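Local coordinates for metal-bound toxin (Helicobacter pylori, PDB 4NRN), which binds zinc and is probably an RNA-cleaving toxin of the RelE family, YafQ subfamily, belonging to a toxin-antitoxin system, at residues A[45-50]-A[56-61]. Residues are numbered along the deposited sequence; the frame is centred on the assembly and turned at random.
Sequences KDHPLK and FRECHL. With ZN (zinc ion), chain C.
His-47 has CG between its backbone N and carbonyl carbon (chi1 57°), while Glu-58, its antiparallel hydrogen-bonded partner, is extended with CG opposite the backbone N (chi1 -161°). These torsions send the two side chains along one another on the same hairpin face, ring and carboxylate planes nearly perpendicular (81°), both ending at a zinc ion. The metal is held by His-47 NE2 at 2.3 Å, Glu-58 OE2 at 2.4 Å and, two residues along the strand from Glu-58, His-60 NE2 at 2.0 Å. The His-47 ring is steadied twice: Glu-58 CB lies under one face as a CH-pi contact, and ND1 donates to Pro-48 O (2.7 Å), leaving NE2 for the metal. Glu-58 also binds the second zinc together with His-86, the predicted proton donor, so this face probably belongs to the active site.

On the opposite face, with Asp-46 and Cys-59, Arg-57, bent at chi3, forms a side-on salt bridge to Asp-46. NE and NH2 both reach Asp-46 OD2, NH2 at 3.1 Å, from the same side above the carboxylate plane, and Pro-48 packs over a face of the guanidinium. Asp-46 OD1 is taken by Tyr-69 OH.

Backbone bonds zip the strands, from His-60 N–Lys-45 O at one end to Leu-49 N–Phe-56 O (2.7 Å, nearly straight) at the other. There Leu-49 CD1 rests on Phe-56 CB at 3.7 Å. Strand 46-48 is outermost on this side of the sheet; strand 56-60 pairs on its other edge with strand 65-72, and Cys-59 packs against Val-30 of helix 24-35.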
loop_
_atom_site.group_PDB
_atom_site.type_symbol
_atom_site.label_atom_id
_atom_site.label_comp_id
_atom_site.label_asym_id
_atom_site.label_seq_id
_atom_site.Cartn_x
_atom_site.Cartn_y
_atom_site.Cartn_z
ATOM N N LYS A 45 3.781 4.476 -9.354
ATOM C CA LYS A 45 3.520 5.860 -9.009
ATOM C C LYS A 45 3.172 5.992 -7.523
ATOM O O LYS A 45 2.373 5.219 -6.978
ATOM C CB LYS A 45 2.437 6.444 -9.924
ATOM C CG LYS A 45 2.935 6.686 -11.353
ATOM C CD LYS A 45 1.798 6.961 -12.333
ATOM C CE LYS A 45 2.317 7.084 -13.768
ATOM N NZ LYS A 45 1.228 7.177 -14.789
ATOM N N ASP A 46 3.806 6.965 -6.874
ATOM C CA ASP A 46 3.750 7.102 -5.424
ATOM C C ASP A 46 3.643 8.566 -5.036
ATOM O O ASP A 46 4.521 9.370 -5.355
ATOM C CB ASP A 46 5.017 6.513 -4.804
ATOM C CG ASP A 46 4.972 6.508 -3.304
ATOM O OD1 ASP A 46 4.181 5.722 -2.745
ATOM O OD2 ASP A 46 5.727 7.280 -2.678
ATOM N N HIS A 47 2.573 8.919 -4.341
ATOM C CA HIS A 47 2.411 10.289 -3.904
ATOM C C HIS A 47 1.565 10.307 -2.641
ATOM O O HIS A 47 0.907 9.325 -2.314
ATOM C CB HIS A 47 1.746 11.120 -5.006
ATOM C CG HIS A 47 0.430 10.571 -5.441
ATOM N ND1 HIS A 47 -0.748 10.860 -4.789
ATOM C CD2 HIS A 47 0.110 9.706 -6.431
ATOM C CE1 HIS A 47 -1.743 10.218 -5.377
ATOM N NE2 HIS A 47 -1.246 9.507 -6.372
ATOM N N PRO A 48 1.593 11.426 -1.913
ATOM C CA PRO A 48 0.704 11.561 -0.760
ATOM C C PRO A 48 -0.758 11.526 -1.182
ATOM O O PRO A 48 -1.090 11.869 -2.326
ATOM C CB PRO A 48 1.055 12.951 -0.216
ATOM C CG PRO A 48 2.461 13.172 -0.638
ATOM C CD PRO A 48 2.576 12.523 -1.987
ATOM N N LEU A 49 -1.620 11.099 -0.267
ATOM C CA LEU A 49 -3.054 11.206 -0.478
ATOM C C LEU A 49 -3.519 12.623 -0.171
ATOM O O LEU A 49 -3.532 13.036 0.992
ATOM C CB LEU A 49 -3.804 10.226 0.420
ATOM C CG LEU A 49 -4.180 8.888 -0.203
ATOM C CD1 LEU A 49 -5.071 8.107 0.747
ATOM C CD2 LEU A 49 -4.879 9.125 -1.533
ATOM N N LYS A 50 -3.873 13.375 -1.211
ATOM C CA LYS A 50 -4.511 14.669 -1.010
ATOM C C LYS A 50 -5.913 14.384 -0.502
ATOM O O LYS A 50 -6.640 13.581 -1.093
ATOM C CB LYS A 50 -4.572 15.471 -2.312
ATOM C CG LYS A 50 -5.169 16.862 -2.135
ATOM C CD LYS A 50 -5.999 17.296 -3.345
ATOM C CE LYS A 50 -5.182 18.069 -4.375
ATOM N NZ LYS A 50 -4.130 17.254 -5.051
ATOM N N PHE A 56 -1.110 9.891 4.826
ATOM C CA PHE A 56 -1.391 8.757 3.961
ATOM C C PHE A 56 -0.719 8.953 2.603
ATOM O O PHE A 56 -0.717 10.055 2.059
ATOM C CB PHE A 56 -2.899 8.587 3.750
ATOM C CG PHE A 56 -3.606 7.912 4.888
ATOM C CD1 PHE A 56 -2.901 7.181 5.831
ATOM C CD2 PHE A 56 -4.983 7.978 4.995
ATOM C CE1 PHE A 56 -3.553 6.551 6.871
ATOM C CE2 PHE A 56 -5.644 7.343 6.032
ATOM C CZ PHE A 56 -4.925 6.632 6.969
ATOM N N ARG A 57 -0.153 7.877 2.063
ATOM C CA ARG A 57 0.385 7.883 0.707
ATOM C C ARG A 57 -0.307 6.840 -0.151
ATOM O O ARG A 57 -1.002 5.949 0.353
ATOM C CB ARG A 57 1.900 7.662 0.693
ATOM C CG ARG A 57 2.691 8.745 1.396
ATOM C CD ARG A 57 4.181 8.569 1.158
ATOM N NE ARG A 57 4.562 8.879 -0.215
ATOM C CZ ARG A 57 4.984 10.074 -0.623
ATOM N NH1 ARG A 57 5.073 11.088 0.235
ATOM N NH2 ARG A 57 5.307 10.266 -1.893
ATOM N N GLU A 58 -0.093 6.956 -1.454
ATOM C CA GLU A 58 -0.806 6.157 -2.423
ATOM C C GLU A 58 0.189 5.616 -3.435
ATOM O O GLU A 58 0.880 6.379 -4.111
ATOM C CB GLU A 58 -1.844 7.039 -3.116
ATOM C CG GLU A 58 -2.949 6.298 -3.810
ATOM C CD GLU A 58 -3.950 7.256 -4.420
ATOM O OE1 GLU A 58 -5.072 7.372 -3.882
ATOM O OE2 GLU A 58 -3.608 7.911 -5.426
ATOM N N CYS A 59 0.263 4.295 -3.530
ATOM C CA CYS A 59 1.166 3.646 -4.463
ATOM C C CYS A 59 0.364 2.913 -5.522
ATOM O O CYS A 59 -0.602 2.220 -5.212
ATOM C CB CYS A 59 2.092 2.654 -3.742
ATOM S SG CYS A 59 3.385 2.082 -4.826
ATOM N N HIS A 60 0.769 3.078 -6.773
ATOM C CA HIS A 60 0.102 2.421 -7.881
ATOM C C HIS A 60 0.759 1.073 -8.187
ATOM O O HIS A 60 1.767 1.022 -8.884
ATOM C CB HIS A 60 0.117 3.338 -9.103
ATOM C CG HIS A 60 -0.816 4.503 -8.986
ATOM N ND1 HIS A 60 -1.951 4.631 -9.760
ATOM C CD2 HIS A 60 -0.800 5.584 -8.171
ATOM C CE1 HIS A 60 -2.585 5.741 -9.434
ATOM N NE2 HIS A 60 -1.906 6.338 -8.470
ATOM N N LEU A 61 0.199 -0.008 -7.640
ATOM C CA LEU A 61 0.682 -1.361 -7.912
ATOM C C LEU A 61 0.348 -1.727 -9.355
ATOM O O LEU A 61 1.085 -2.451 -10.038
ATOM C CB LEU A 61 0.046 -2.361 -6.944
ATOM C CG LEU A 61 0.793 -2.617 -5.633
ATOM C CD1 LEU A 61 1.036 -1.312 -4.920
ATOM C CD2 LEU A 61 0.035 -3.602 -4.745
HETATM ZN ZN ZN C . -2.456 7.997 -7.527
#